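Local structure of AT-less polyketide synthase (Streptomyces platensis subsp. rosaceus, 4TKT) at residues A[37-42]-A[67-72]; A[73-78]-A[609-614]; A[79-84]-A[98-103]; A[135-140]-A[160-165]; A[143-148]-A[217-222]. The protein probably acts as the ketosynthase domain of an isomigrastatin polyketide synthase, forming carbon-carbon bonds by decarboxylative condensation of acyl units. All blocks are in the same frame, centred on the assembly; numbering follows the deposited sequence.

Contact 1 of 5, residues A[37-42]-A[67-72]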
# COMPACT_ATOMS: atom_id res chain seq x y z
N SER A 37 17.64 -1.88 -1.00
CA SER A 37 17.08 -1.71 -2.34
C SER A 37 17.46 -0.38 -2.98
O SER A 37 16.88 0.01 -3.99
CB SER A 37 15.56 -1.85 -2.30
OG SER A 37 15.18 -3.14 -1.85
N ILE A 38 18.44 0.31 -2.40
CA ILE A 38 18.88 1.59 -2.94
C ILE A 38 19.82 1.40 -4.13
O ILE A 38 20.74 0.59 -4.08
CB ILE A 38 19.58 2.44 -1.87
CG1 ILE A 38 18.61 2.75 -0.72
CG2 ILE A 38 20.11 3.74 -2.47
CD1 ILE A 38 17.34 3.43 -1.18
N THR A 39 19.56 2.14 -5.20
CA THR A 39 20.37 2.07 -6.41
C THR A 39 20.71 3.46 -6.91
O THR A 39 20.21 4.46 -6.38
CB THR A 39 19.65 1.30 -7.53
OG1 THR A 39 18.38 1.92 -7.80
CG2 THR A 39 19.42 -0.15 -7.13
N GLU A 40 21.56 3.54 -7.92
CA GLU A 40 21.86 4.81 -8.56
C GLU A 40 20.71 5.21 -9.47
O GLU A 40 19.88 4.37 -9.82
CB GLU A 40 23.16 4.74 -9.36
CG GLU A 40 24.41 4.64 -8.50
CD GLU A 40 25.67 4.94 -9.28
OE1 GLU A 40 25.57 5.31 -10.47
OE2 GLU A 40 26.77 4.81 -8.70
N ILE A 41 20.66 6.48 -9.84
CA ILE A 41 19.63 6.99 -10.74
C ILE A 41 19.60 6.19 -12.03
O ILE A 41 20.61 6.11 -12.74
CB ILE A 41 19.84 8.47 -11.08
CG1 ILE A 41 20.17 9.28 -9.83
CG2 ILE A 41 18.62 9.04 -11.80
CD1 ILE A 41 19.00 9.49 -8.91
N PRO A 42 18.45 5.57 -12.35
CA PRO A 42 18.29 4.81 -13.59
C PRO A 42 18.52 5.69 -14.81
O PRO A 42 17.94 6.77 -14.89
CB PRO A 42 16.85 4.32 -13.53
CG PRO A 42 16.50 4.35 -12.08
CD PRO A 42 17.24 5.53 -11.52
N GLY A 67 18.84 6.53 -5.01
CA GLY A 67 17.43 6.57 -4.69
C GLY A 67 16.78 5.20 -4.64
O GLY A 67 17.33 4.22 -5.15
N GLY A 68 15.62 5.13 -4.00
CA GLY A 68 14.81 3.92 -4.03
C GLY A 68 13.82 4.06 -5.16
O GLY A 68 12.91 4.89 -5.10
N PHE A 69 14.00 3.27 -6.21
CA PHE A 69 13.22 3.46 -7.43
C PHE A 69 12.29 2.31 -7.75
O PHE A 69 12.64 1.14 -7.55
CB PHE A 69 14.16 3.70 -8.62
CG PHE A 69 14.87 5.01 -8.58
CD1 PHE A 69 14.25 6.16 -9.02
CD2 PHE A 69 16.16 5.10 -8.08
CE1 PHE A 69 14.90 7.38 -8.98
CE2 PHE A 69 16.82 6.31 -8.05
CZ PHE A 69 16.18 7.45 -8.49
N LEU A 70 11.11 2.65 -8.25
CA LEU A 70 10.20 1.66 -8.80
C LEU A 70 10.66 1.30 -10.21
O LEU A 70 11.53 1.96 -10.77
CB LEU A 70 8.77 2.19 -8.83
CG LEU A 70 8.16 2.57 -7.48
CD1 LEU A 70 6.68 2.90 -7.64
CD2 LEU A 70 8.35 1.46 -6.47
N ASP A 71 10.07 0.25 -10.78
CA ASP A 71 10.37 -0.11 -12.16
C ASP A 71 9.17 0.15 -13.06
O ASP A 71 8.04 -0.21 -12.73
CB ASP A 71 10.80 -1.58 -12.27
CG ASP A 71 12.18 -1.82 -11.70
OD1 ASP A 71 13.17 -1.49 -12.39
OD2 ASP A 71 12.28 -2.35 -10.58
N GLY A 72 9.43 0.79 -14.20
CA GLY A 72 8.40 1.06 -15.18
C GLY A 72 7.27 1.93 -14.66
O GLY A 72 6.11 1.52 -14.68
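Thr-39 and Gly-67 pair in a two-stranded antiparallel sheet of the ketosynthase, outside its large central sheet, the strands joined by a long irregular connection. They form a hydrogen-bonded pair: Thr-39 N gives its hydrogen to Gly-67 O at 3.0 Å, and Gly-67 N returns one to Thr-39 O at 2.8 Å. Glycine suits this position because the ring of Phe-69 folds close to it, and a beta carbon would stand too near Phe-69 CE2.

Phe-69 carries most of the side-chain contact. Its CG stands beside its own backbone N, anti to the carbonyl carbon (chi1 -69°), on the side that faces residues 39-42. Pro-42 CD lies over one ring face, 3.5 Å from the Phe-69 centroid and only 9° off the normal, a well-centred CH-pi contact; proline is apt here because its CD, bonded to nitrogen, has somewhat polarised hydrogens. At the rim, Ile-41 CD1 comes within 3.5 Å of Phe-69 CZ, while Thr-39 OG1 is near the ring plane, 3.9 Å from Phe-69 CD2. Farther along, Ile-38 CD1 rests on the backbone at 3.7 Å from Gly-68 N.

Beyond the pair, Tyr-222 packs on both Ile-41 and Phe-69, and Glu-251 accepts from Leu-70 N. The chemistry is thus divided: two backbone bonds set the register, and a buried ring, with a proline carbon over one face and an isoleucine methyl at its edge, supplies dispersion and a weak electrostatic attraction beside them.

Contact 2 of 5, residues A[73-78]-A[609-614]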
# COMPACT_ATOMS: atom_id res chain seq x y z
N ILE A 73 7.60 3.13 -14.20
CA ILE A 73 6.59 4.05 -13.69
C ILE A 73 5.80 4.69 -14.84
O ILE A 73 4.83 5.41 -14.61
CB ILE A 73 7.20 5.16 -12.82
CG1 ILE A 73 8.12 6.06 -13.66
CG2 ILE A 73 7.96 4.57 -11.64
CD1 ILE A 73 8.66 7.23 -12.89
N ASP A 74 6.23 4.43 -16.07
CA ASP A 74 5.52 4.90 -17.25
C ASP A 74 4.57 3.84 -17.80
O ASP A 74 3.83 4.09 -18.74
CB ASP A 74 6.51 5.34 -18.33
CG ASP A 74 7.46 4.23 -18.73
OD1 ASP A 74 7.65 3.27 -17.95
OD2 ASP A 74 8.04 4.33 -19.83
N GLU A 75 4.60 2.65 -17.20
CA GLU A 75 3.73 1.56 -17.61
C GLU A 75 2.33 1.76 -17.05
O GLU A 75 2.17 2.12 -15.88
CB GLU A 75 4.30 0.21 -17.17
CG GLU A 75 5.67 -0.10 -17.76
CD GLU A 75 6.27 -1.37 -17.21
OE1 GLU A 75 5.67 -1.96 -16.28
OE2 GLU A 75 7.34 -1.79 -17.70
N PHE A 76 1.32 1.53 -17.88
CA PHE A 76 -0.06 1.80 -17.49
C PHE A 76 -1.05 1.06 -18.39
O PHE A 76 -0.74 0.74 -19.53
CB PHE A 76 -0.33 3.31 -17.55
CG PHE A 76 -1.65 3.73 -16.98
CD1 PHE A 76 -2.07 3.25 -15.75
CD2 PHE A 76 -2.47 4.61 -17.67
CE1 PHE A 76 -3.29 3.64 -15.22
CE2 PHE A 76 -3.68 5.01 -17.14
CZ PHE A 76 -4.10 4.52 -15.92
N ASP A 77 -2.23 0.78 -17.86
CA ASP A 77 -3.28 0.08 -18.61
C ASP A 77 -4.51 0.97 -18.74
O ASP A 77 -5.52 0.74 -18.07
CB ASP A 77 -3.64 -1.23 -17.90
CG ASP A 77 -4.49 -2.15 -18.76
OD1 ASP A 77 -5.06 -1.70 -19.78
OD2 ASP A 77 -4.59 -3.34 -18.41
N PRO A 78 -4.45 1.99 -19.61
CA PRO A 78 -5.51 2.99 -19.72
C PRO A 78 -6.88 2.42 -20.12
O PRO A 78 -7.90 2.86 -19.58
CB PRO A 78 -4.99 3.94 -20.80
CG PRO A 78 -4.02 3.13 -21.58
CD PRO A 78 -3.37 2.22 -20.59
N ARG A 609 1.32 -3.64 -19.52
CA ARG A 609 2.50 -2.87 -19.15
C ARG A 609 3.04 -2.03 -20.31
O ARG A 609 4.25 -1.96 -20.52
CB ARG A 609 3.60 -3.80 -18.63
CG ARG A 609 3.21 -4.58 -17.39
CD ARG A 609 4.17 -5.74 -17.11
NE ARG A 609 5.54 -5.28 -16.88
CZ ARG A 609 6.51 -5.33 -17.79
NH1 ARG A 609 6.26 -5.81 -19.00
NH2 ARG A 609 7.72 -4.89 -17.48
N GLU A 610 2.14 -1.40 -21.05
CA GLU A 610 2.53 -0.53 -22.15
C GLU A 610 2.97 0.84 -21.63
O GLU A 610 2.43 1.34 -20.64
CB GLU A 610 1.38 -0.39 -23.15
CG GLU A 610 0.01 -0.30 -22.48
CD GLU A 610 -1.10 -0.86 -23.34
OE1 GLU A 610 -0.82 -1.74 -24.19
OE2 GLU A 610 -2.26 -0.43 -23.18
N ARG A 611 3.96 1.43 -22.29
CA ARG A 611 4.61 2.64 -21.80
C ARG A 611 3.95 3.93 -22.30
O ARG A 611 3.67 4.07 -23.49
CB ARG A 611 6.09 2.63 -22.19
CG ARG A 611 6.87 1.45 -21.62
CD ARG A 611 8.19 1.22 -22.36
NE ARG A 611 9.08 2.37 -22.30
CZ ARG A 611 10.08 2.50 -21.43
NH1 ARG A 611 10.32 1.54 -20.54
NH2 ARG A 611 10.85 3.58 -21.44
N TYR A 612 3.71 4.86 -21.39
CA TYR A 612 3.16 6.17 -21.74
C TYR A 612 3.97 7.30 -21.11
O TYR A 612 4.26 7.28 -19.92
CB TYR A 612 1.70 6.26 -21.31
CG TYR A 612 0.81 5.25 -21.98
CD1 TYR A 612 0.23 5.51 -23.21
CD2 TYR A 612 0.57 4.01 -21.39
CE1 TYR A 612 -0.57 4.58 -23.84
CE2 TYR A 612 -0.23 3.08 -22.01
CZ TYR A 612 -0.80 3.37 -23.24
OH TYR A 612 -1.60 2.43 -23.85
N TRP A 613 4.32 8.29 -21.92
CA TRP A 613 5.10 9.42 -21.45
C TRP A 613 4.69 10.68 -22.22
O TRP A 613 4.09 10.59 -23.29
CB TRP A 613 6.59 9.13 -21.61
CG TRP A 613 7.46 9.83 -20.60
CD1 TRP A 613 8.42 10.77 -20.85
CD2 TRP A 613 7.46 9.64 -19.18
NE1 TRP A 613 9.01 11.18 -19.68
CE2 TRP A 613 8.44 10.50 -18.64
CE3 TRP A 613 6.72 8.83 -18.31
CZ2 TRP A 613 8.70 10.57 -17.27
CZ3 TRP A 613 6.98 8.90 -16.96
CH2 TRP A 613 7.96 9.76 -16.45
N TYR A 614 5.03 11.85 -21.68
CA TYR A 614 4.56 13.11 -22.25
C TYR A 614 5.13 13.39 -23.64
O TYR A 614 4.62 14.24 -24.37
CB TYR A 614 4.91 14.27 -21.30
CG TYR A 614 6.35 14.72 -21.41
CD1 TYR A 614 7.36 14.01 -20.78
CD2 TYR A 614 6.69 15.86 -22.13
CE1 TYR A 614 8.68 14.42 -20.88
CE2 TYR A 614 8.00 16.28 -22.23
CZ TYR A 614 8.99 15.55 -21.61
OH TYR A 614 10.30 15.96 -21.71
O HOH W 1 7.33 -2.44 -20.98
O HOH W 2 -4.71 -0.27 -21.96
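Asp-74 and Arg-611 set the pattern of this contact, in which acidic groups lie over guanidinium faces. The Asp-74 carboxylate stands almost upright on the Arg-611 guanidinium, their planes 88° apart, with OD2 above its centre and 3.3 Å from Arg-611 NE. Glu-75 and Arg-609 instead run side by side and point the same way, Glu-75 OE2 lying 3.1 Å from Arg-609 NH2, again well out of the guanidinium plane. Both are salt bridges of charge alone, since no N-H points at the oxygen; arginine suits them because its flat cation offers a broad face to a carboxylate.

Aromatic side chains fill the flanks. Tyr-612 meets Pro-78 tip to tip, with Pro-78 CG 3.4 Å from Tyr-612 OH, the proline offering an apolar rim to the ring, and Phe-76 O lies in the Tyr-612 ring plane, at its edge. Trp-613 CE3 approaches Asp-74 CB obliquely at 3.5 Å. Between these groups the strands pair weakly, Tyr-612 N donating to Asp-74 O at 2.8 Å. A water gives hydrogens to both Asp-77 OD1 and Glu-610 OE2, probably easing the repulsion between the two acids.

The C-terminal tail thus returns to the ketosynthase. The bond from Tyr-612 N to Asp-74 O is directional, whereas the ion pairs attract through charge without fixing a direction.

Contact 3 of 5, residues A[79-84]-A[98-103]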
# COMPACT_ATOMS: atom_id res chain seq x y z
N LEU A 79 -6.90 1.45 -21.03
CA LEU A 79 -8.16 0.86 -21.48
C LEU A 79 -8.90 0.19 -20.33
O LEU A 79 -10.13 0.19 -20.28
CB LEU A 79 -7.91 -0.14 -22.61
CG LEU A 79 -8.16 0.36 -24.03
CD1 LEU A 79 -7.65 1.78 -24.21
CD2 LEU A 79 -7.49 -0.57 -25.03
N PHE A 80 -8.13 -0.38 -19.41
CA PHE A 80 -8.70 -1.01 -18.23
C PHE A 80 -9.50 0.00 -17.41
O PHE A 80 -10.54 -0.32 -16.85
CB PHE A 80 -7.60 -1.64 -17.38
CG PHE A 80 -8.09 -2.36 -16.16
CD1 PHE A 80 -8.41 -3.70 -16.22
CD2 PHE A 80 -8.23 -1.70 -14.96
CE1 PHE A 80 -8.87 -4.37 -15.10
CE2 PHE A 80 -8.69 -2.36 -13.83
CZ PHE A 80 -9.01 -3.70 -13.91
N PHE A 81 -9.00 1.24 -17.35
CA PHE A 81 -9.62 2.28 -16.53
C PHE A 81 -10.50 3.23 -17.32
O PHE A 81 -10.92 4.27 -16.81
CB PHE A 81 -8.54 3.07 -15.79
CG PHE A 81 -7.74 2.25 -14.83
CD1 PHE A 81 -8.24 1.95 -13.57
CD2 PHE A 81 -6.48 1.78 -15.18
CE1 PHE A 81 -7.50 1.18 -12.68
CE2 PHE A 81 -5.74 1.01 -14.29
CZ PHE A 81 -6.25 0.72 -13.05
N GLY A 82 -10.77 2.89 -18.58
CA GLY A 82 -11.61 3.71 -19.42
C GLY A 82 -10.99 5.06 -19.72
O GLY A 82 -11.68 6.06 -19.92
N ILE A 83 -9.66 5.09 -19.74
CA ILE A 83 -8.92 6.30 -20.08
C ILE A 83 -8.32 6.16 -21.46
O ILE A 83 -7.75 5.13 -21.80
CB ILE A 83 -7.82 6.58 -19.05
CG1 ILE A 83 -8.43 6.85 -17.67
CG2 ILE A 83 -6.96 7.76 -19.49
CD1 ILE A 83 -7.40 6.95 -16.55
N SER A 84 -8.45 7.21 -22.28
CA SER A 84 -7.89 7.17 -23.62
C SER A 84 -6.37 7.15 -23.55
O SER A 84 -5.77 7.85 -22.73
CB SER A 84 -8.36 8.37 -24.45
OG SER A 84 -7.60 9.53 -24.14
N PHE A 98 -1.51 5.14 -8.74
CA PHE A 98 -2.43 5.08 -7.61
C PHE A 98 -3.74 4.43 -8.03
O PHE A 98 -4.37 3.72 -7.24
CB PHE A 98 -2.68 6.47 -7.03
CG PHE A 98 -3.32 6.45 -5.67
CD1 PHE A 98 -2.65 5.88 -4.59
CD2 PHE A 98 -4.58 6.99 -5.46
CE1 PHE A 98 -3.23 5.86 -3.33
CE2 PHE A 98 -5.16 6.97 -4.21
CZ PHE A 98 -4.49 6.40 -3.14
N LEU A 99 -4.14 4.66 -9.27
CA LEU A 99 -5.29 3.96 -9.84
C LEU A 99 -5.10 2.45 -9.74
O LEU A 99 -5.98 1.74 -9.27
CB LEU A 99 -5.51 4.37 -11.29
CG LEU A 99 -6.53 5.49 -11.55
CD1 LEU A 99 -6.55 5.86 -13.03
CD2 LEU A 99 -7.91 5.06 -11.09
N GLN A 100 -3.94 1.98 -10.19
CA GLN A 100 -3.64 0.56 -10.18
C GLN A 100 -3.51 0.03 -8.75
O GLN A 100 -3.92 -1.08 -8.44
CB GLN A 100 -2.36 0.28 -10.97
CG GLN A 100 -2.51 0.57 -12.46
CD GLN A 100 -1.27 0.21 -13.27
OE1 GLN A 100 -0.18 0.08 -12.73
NE2 GLN A 100 -1.45 0.06 -14.58
N CYS A 101 -2.95 0.86 -7.88
CA CYS A 101 -2.85 0.55 -6.46
C CYS A 101 -4.23 0.40 -5.82
O CYS A 101 -4.47 -0.51 -5.03
CB CYS A 101 -2.05 1.63 -5.74
SG CYS A 101 -1.88 1.37 -3.97
N ALA A 102 -5.14 1.31 -6.17
CA ALA A 102 -6.50 1.28 -5.65
C ALA A 102 -7.21 -0.02 -6.01
O ALA A 102 -7.86 -0.64 -5.16
CB ALA A 102 -7.29 2.47 -6.18
N HIS A 103 -7.09 -0.43 -7.26
CA HIS A 103 -7.74 -1.65 -7.71
C HIS A 103 -7.17 -2.88 -7.01
O HIS A 103 -7.92 -3.73 -6.52
CB HIS A 103 -7.61 -1.82 -9.22
CG HIS A 103 -8.32 -3.03 -9.76
ND1 HIS A 103 -9.69 -3.10 -9.84
CD2 HIS A 103 -7.85 -4.21 -10.21
CE1 HIS A 103 -10.04 -4.27 -10.34
NE2 HIS A 103 -8.94 -4.97 -10.57
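Aromatic interactions come first: Phe-80 turns its edge to the face of His-103 in a T-shaped pair, the planes 74° apart and the centroids separated by 5.0 Å. Phe-80 CZ is the leading atom, 3.6 Å from His-103 NE2 and displaced toward the rim of the imidazole. Phe-80 CG is anti to its backbone N (chi1 -178°), whereas Phe-81 CG lies beside its own; the two side chains meet different helix residues.

A CH-pi contact follows. Leu-99 CB sits over one face of Phe-81, 4.2 Å from the centroid, while Phe-80 CD2 lies over the centre of the opposite face, so that the Phe-81 ring is sandwiched by its neighbour in sequence and by the helix. A flat, wholly apolar ring suits such a slot.

Apolar packing completes the set. The Gln-100 side chain crosses Phe-81 at about a right angle, its CG 3.7 Å from Phe-81 CE2, using the methylene part of a polar residue, and Ile-83 CD1 meets Leu-99 CD1 tip to tip at 3.8 Å.

Phe-76, parallel to Phe-81 within a few degrees, and Phe-172, edge-to-face with it, extend the cluster. Leu-99, Gln-100 and His-103 fall at the i, i+1 and i+4 spacing of one helix face: this is a loop packed on helix 93-109 in the thiolase-like ketosynthase fold, and it ends at Ser-84, the N-cap of helix 85-89.

Contact 4 of 5, residues A[135-140]-A[160-165]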
# COMPACT_ATOMS: atom_id res chain seq x y z
N ALA A 135 -5.93 10.51 -0.29
CA ALA A 135 -4.60 10.29 -0.83
C ALA A 135 -3.61 11.32 -0.31
O ALA A 135 -3.95 12.48 -0.13
CB ALA A 135 -4.65 10.32 -2.35
N GLY A 136 -2.38 10.88 -0.08
CA GLY A 136 -1.32 11.78 0.32
C GLY A 136 -0.26 11.89 -0.76
O GLY A 136 0.25 10.88 -1.24
N ALA A 137 0.06 13.12 -1.14
CA ALA A 137 1.11 13.37 -2.13
C ALA A 137 1.64 14.79 -1.95
O ALA A 137 0.93 15.65 -1.42
CB ALA A 137 0.59 13.17 -3.53
N MSE A 138 2.87 15.04 -2.38
CA MSE A 138 3.47 16.35 -2.17
C MSE A 138 4.17 16.94 -3.39
O MSE A 138 4.47 18.13 -3.41
CB MSE A 138 4.45 16.30 -1.00
CG MSE A 138 5.64 15.37 -1.21
SE MSE A 138 6.92 15.46 0.27
CE MSE A 138 7.53 17.30 0.06
N TYR A 139 4.43 16.13 -4.41
CA TYR A 139 5.13 16.61 -5.60
C TYR A 139 4.26 16.61 -6.85
O TYR A 139 3.49 15.67 -7.08
CB TYR A 139 6.38 15.76 -5.88
CG TYR A 139 7.48 15.92 -4.86
CD1 TYR A 139 8.20 17.10 -4.77
CD2 TYR A 139 7.81 14.88 -4.00
CE1 TYR A 139 9.22 17.25 -3.84
CE2 TYR A 139 8.83 15.01 -3.07
CZ TYR A 139 9.53 16.20 -2.99
OH TYR A 139 10.54 16.35 -2.07
N SER A 140 4.39 17.66 -7.65
CA SER A 140 3.77 17.72 -8.97
C SER A 140 4.84 18.01 -10.01
O SER A 140 4.84 19.08 -10.62
CB SER A 140 2.68 18.78 -9.02
OG SER A 140 1.57 18.41 -8.23
N GLY A 160 -1.02 19.47 -13.48
CA GLY A 160 -0.33 19.24 -12.22
C GLY A 160 -1.27 19.37 -11.04
O GLY A 160 -1.00 20.14 -10.11
N SER A 161 -2.36 18.62 -11.07
CA SER A 161 -3.35 18.67 -10.00
C SER A 161 -3.26 17.46 -9.09
O SER A 161 -3.59 16.35 -9.50
CB SER A 161 -4.77 18.77 -10.58
OG SER A 161 -5.72 18.91 -9.54
N LEU A 162 -2.82 17.68 -7.86
CA LEU A 162 -2.69 16.61 -6.88
C LEU A 162 -4.05 16.01 -6.52
O LEU A 162 -4.13 14.84 -6.14
CB LEU A 162 -1.99 17.12 -5.62
CG LEU A 162 -0.50 17.43 -5.77
CD1 LEU A 162 0.09 17.88 -4.45
CD2 LEU A 162 0.24 16.22 -6.31
N ALA A 163 -5.10 16.81 -6.64
CA ALA A 163 -6.46 16.34 -6.36
C ALA A 163 -6.87 15.19 -7.27
O ALA A 163 -7.67 14.34 -6.88
CB ALA A 163 -7.45 17.49 -6.49
N SER A 164 -6.32 15.18 -8.48
CA SER A 164 -6.67 14.16 -9.46
C SER A 164 -6.32 12.77 -8.98
O SER A 164 -6.97 11.80 -9.34
CB SER A 164 -5.97 14.44 -10.79
OG SER A 164 -6.52 15.59 -11.41
N ILE A 165 -5.28 12.67 -8.15
CA ILE A 165 -4.87 11.40 -7.59
C ILE A 165 -6.02 10.73 -6.85
O ILE A 165 -6.28 9.54 -7.04
CB ILE A 165 -3.67 11.56 -6.64
CG1 ILE A 165 -2.45 12.07 -7.41
CG2 ILE A 165 -3.33 10.25 -5.95
CD1 ILE A 165 -1.24 12.31 -6.55
O HOH W 3 -0.53 20.61 -7.23
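Gly-160 O and Ser-140 OG meet through a single water, which gives a hydrogen to Gly-160 O at 3.0 Å and lies 3.2 Å from Ser-140 OG. The two protein oxygens are themselves 3.6 Å apart, so the water joins the segments where they do not bond directly. Small residues suit this corner, for Ser-140 and Gly-160 let the backbones come close.

Leu-162 packs next to them. Its CD2 is 3.2 Å from Ser-140 OG and 3.4 Å from Tyr-139 O, a methyl group pressed against polar atoms, and it also reaches Ala-137 CB at 4.1 Å. Tyr-139 O has its bond elsewhere, from Gln-94 NE2.

Deeper in, the contact is wholly apolar. Ile-165 sends each branch to a different alanine: CD1 touches Ala-137 CB at 3.6 Å and CG2 touches Ala-135 CB at 3.8 Å. Alternate residues of an extended chain point the same way, and alanine's single methyl lets the helix lie near the strand.

Strand 129-136 runs parallel to its neighbour 179-182, and helices 142-151 and 163-173 lie in the connection between them, a beta-alpha-beta crossover of the layered thiolase-like fold.

Contact 5 of 5, residues A[143-148]-A[217-222]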
# COMPACT_ATOMS: atom_id res chain seq x y z
N GLN A 143 4.44 17.87 -14.48
CA GLN A 143 4.14 19.22 -14.95
C GLN A 143 5.34 19.98 -15.53
O GLN A 143 5.21 20.69 -16.54
CB GLN A 143 3.55 20.00 -13.78
CG GLN A 143 2.75 21.22 -14.13
CD GLN A 143 2.19 21.89 -12.89
OE1 GLN A 143 2.56 21.53 -11.77
NE2 GLN A 143 1.29 22.84 -13.09
N LEU A 144 6.50 19.84 -14.90
CA LEU A 144 7.69 20.59 -15.28
C LEU A 144 8.18 20.24 -16.68
O LEU A 144 8.74 21.08 -17.38
CB LEU A 144 8.80 20.36 -14.26
CG LEU A 144 8.47 20.79 -12.83
CD1 LEU A 144 9.50 20.26 -11.86
CD2 LEU A 144 8.39 22.30 -12.75
N TYR A 145 7.99 18.99 -17.07
CA TYR A 145 8.42 18.54 -18.39
C TYR A 145 7.70 19.30 -19.49
O TYR A 145 8.31 19.71 -20.48
CB TYR A 145 8.20 17.03 -18.54
CG TYR A 145 9.28 16.20 -17.88
CD1 TYR A 145 10.62 16.44 -18.14
CD2 TYR A 145 8.96 15.19 -16.99
CE1 TYR A 145 11.61 15.69 -17.54
CE2 TYR A 145 9.94 14.43 -16.39
CZ TYR A 145 11.27 14.69 -16.66
OH TYR A 145 12.25 13.94 -16.06
N GLY A 146 6.39 19.50 -19.30
CA GLY A 146 5.59 20.21 -20.28
C GLY A 146 6.04 21.65 -20.47
O GLY A 146 6.01 22.18 -21.58
N ALA A 147 6.47 22.27 -19.38
CA ALA A 147 6.95 23.65 -19.43
C ALA A 147 8.31 23.72 -20.11
O ALA A 147 8.58 24.65 -20.88
CB ALA A 147 7.03 24.23 -18.02
N GLU A 148 9.16 22.74 -19.82
CA GLU A 148 10.49 22.68 -20.42
C GLU A 148 10.39 22.46 -21.92
O GLU A 148 11.22 22.92 -22.69
CB GLU A 148 11.33 21.57 -19.78
CG GLU A 148 11.69 21.84 -18.32
CD GLU A 148 12.37 20.66 -17.66
OE1 GLU A 148 12.37 19.55 -18.25
OE2 GLU A 148 12.92 20.83 -16.55
N VAL A 217 10.31 11.65 -10.74
CA VAL A 217 10.25 11.64 -12.20
C VAL A 217 11.08 12.75 -12.84
O VAL A 217 11.24 12.78 -14.06
CB VAL A 217 8.80 11.77 -12.69
CG1 VAL A 217 7.90 10.79 -11.94
CG2 VAL A 217 8.30 13.18 -12.48
N HIS A 218 11.63 13.64 -12.02
CA HIS A 218 12.31 14.82 -12.52
C HIS A 218 13.59 15.10 -11.71
O HIS A 218 13.62 14.87 -10.50
CB HIS A 218 11.36 16.02 -12.47
CG HIS A 218 11.82 17.20 -13.27
ND1 HIS A 218 12.58 18.21 -12.74
CD2 HIS A 218 11.61 17.53 -14.57
CE1 HIS A 218 12.83 19.12 -13.67
NE2 HIS A 218 12.24 18.73 -14.79
N PRO A 219 14.65 15.57 -12.38
CA PRO A 219 15.92 15.82 -11.68
C PRO A 219 15.85 16.98 -10.69
O PRO A 219 16.72 17.09 -9.82
CB PRO A 219 16.89 16.14 -12.83
CG PRO A 219 16.02 16.59 -13.95
CD PRO A 219 14.76 15.79 -13.83
N GLY A 220 14.84 17.83 -10.81
CA GLY A 220 14.69 19.00 -9.96
C GLY A 220 14.77 18.70 -8.47
O GLY A 220 15.41 19.44 -7.72
N LYS A 221 14.12 17.62 -8.06
CA LYS A 221 14.11 17.22 -6.65
C LYS A 221 15.53 17.01 -6.13
O LYS A 221 15.83 17.32 -4.99
CB LYS A 221 13.29 15.95 -6.46
CG LYS A 221 13.24 15.45 -5.03
CD LYS A 221 12.70 14.03 -4.95
CE LYS A 221 11.27 13.94 -5.45
NZ LYS A 221 10.73 12.56 -5.32
N TYR A 222 16.39 16.48 -7.00
CA TYR A 222 17.77 16.20 -6.61
C TYR A 222 18.62 17.46 -6.56
O TYR A 222 19.50 17.58 -5.71
CB TYR A 222 18.38 15.17 -7.56
CG TYR A 222 17.99 13.76 -7.19
CD1 TYR A 222 16.78 13.21 -7.60
CD2 TYR A 222 18.82 12.98 -6.39
CE1 TYR A 222 16.42 11.93 -7.24
CE2 TYR A 222 18.47 11.70 -6.03
CZ TYR A 222 17.27 11.17 -6.45
OH TYR A 222 16.92 9.90 -6.09
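Leu-144 on helix 142-151 and His-218, in the loop leading into helix 220-227, mark the closest backbone approach, their CA atoms 7.9 Å apart, so the contact is made through side chains, one of them reaching a backbone oxygen. His-218 is the hub. Its CG is anti to its backbone N (chi1 -165°), and the imidazole extends toward helix 142-151 and meets Glu-148 tip to tip: NE2 donates to Glu-148 OE2 at 2.8 Å, in the plane of the ring but from above the carboxylate plane. On the other nitrogen, ND1 accepts from Gly-220 N at 3.0 Å, capping the helix that follows.

The imidazole is also packed on its faces and rim. Leu-144 CD1 lies over one face, 3.9 Å from the His-218 centroid in a CH-pi contact, and Pro-219 CD lies over the opposite one. His-218 CD2 points at the face of Tyr-145, an edge-to-face pair with planes 61° apart and CD2 3.5 Å from Tyr-145 CE1. The tyrosine reaches past the imidazole and donates a hydrogen bond from OH to Val-217 O, modelled at a doubtfully short 2.5 Å; the ring of Tyr-614, from the C-terminal tail, meets it with nearly parallel planes.

Histidine suits the site because one ring can accept on one nitrogen and donate on the other. That pattern is consistent with a proton on NE2, which the neighbouring carboxylate would favour, and it couples helix 142-151 to the start of helix 220-227.

Overall arrangement
Along the chain, contacts 1, 2 and 3 open in turn, but contact 2 closes only at residues 609-614, so contacts 3, 4 and 5 all lie within its long span. The segments of contacts 4 and 5, centres about 15 Å apart, alternate, helix 142-151 following strand 129-136 of the central mixed sheet and preceding helix 163-173. Contacts 2 and 3 are close neighbours, centres about 11 Å apart, meeting where Phe-76 packs on Phe-81. Phe-98 carries helix 93-109 from contact 3 to contact 4, Tyr-222 joins contact 5 to contact 1, and Tyr-614 brings the tail to Tyr-145. The C-terminal tail is thereby integrated into the surface of the N-terminal ketosynthase half.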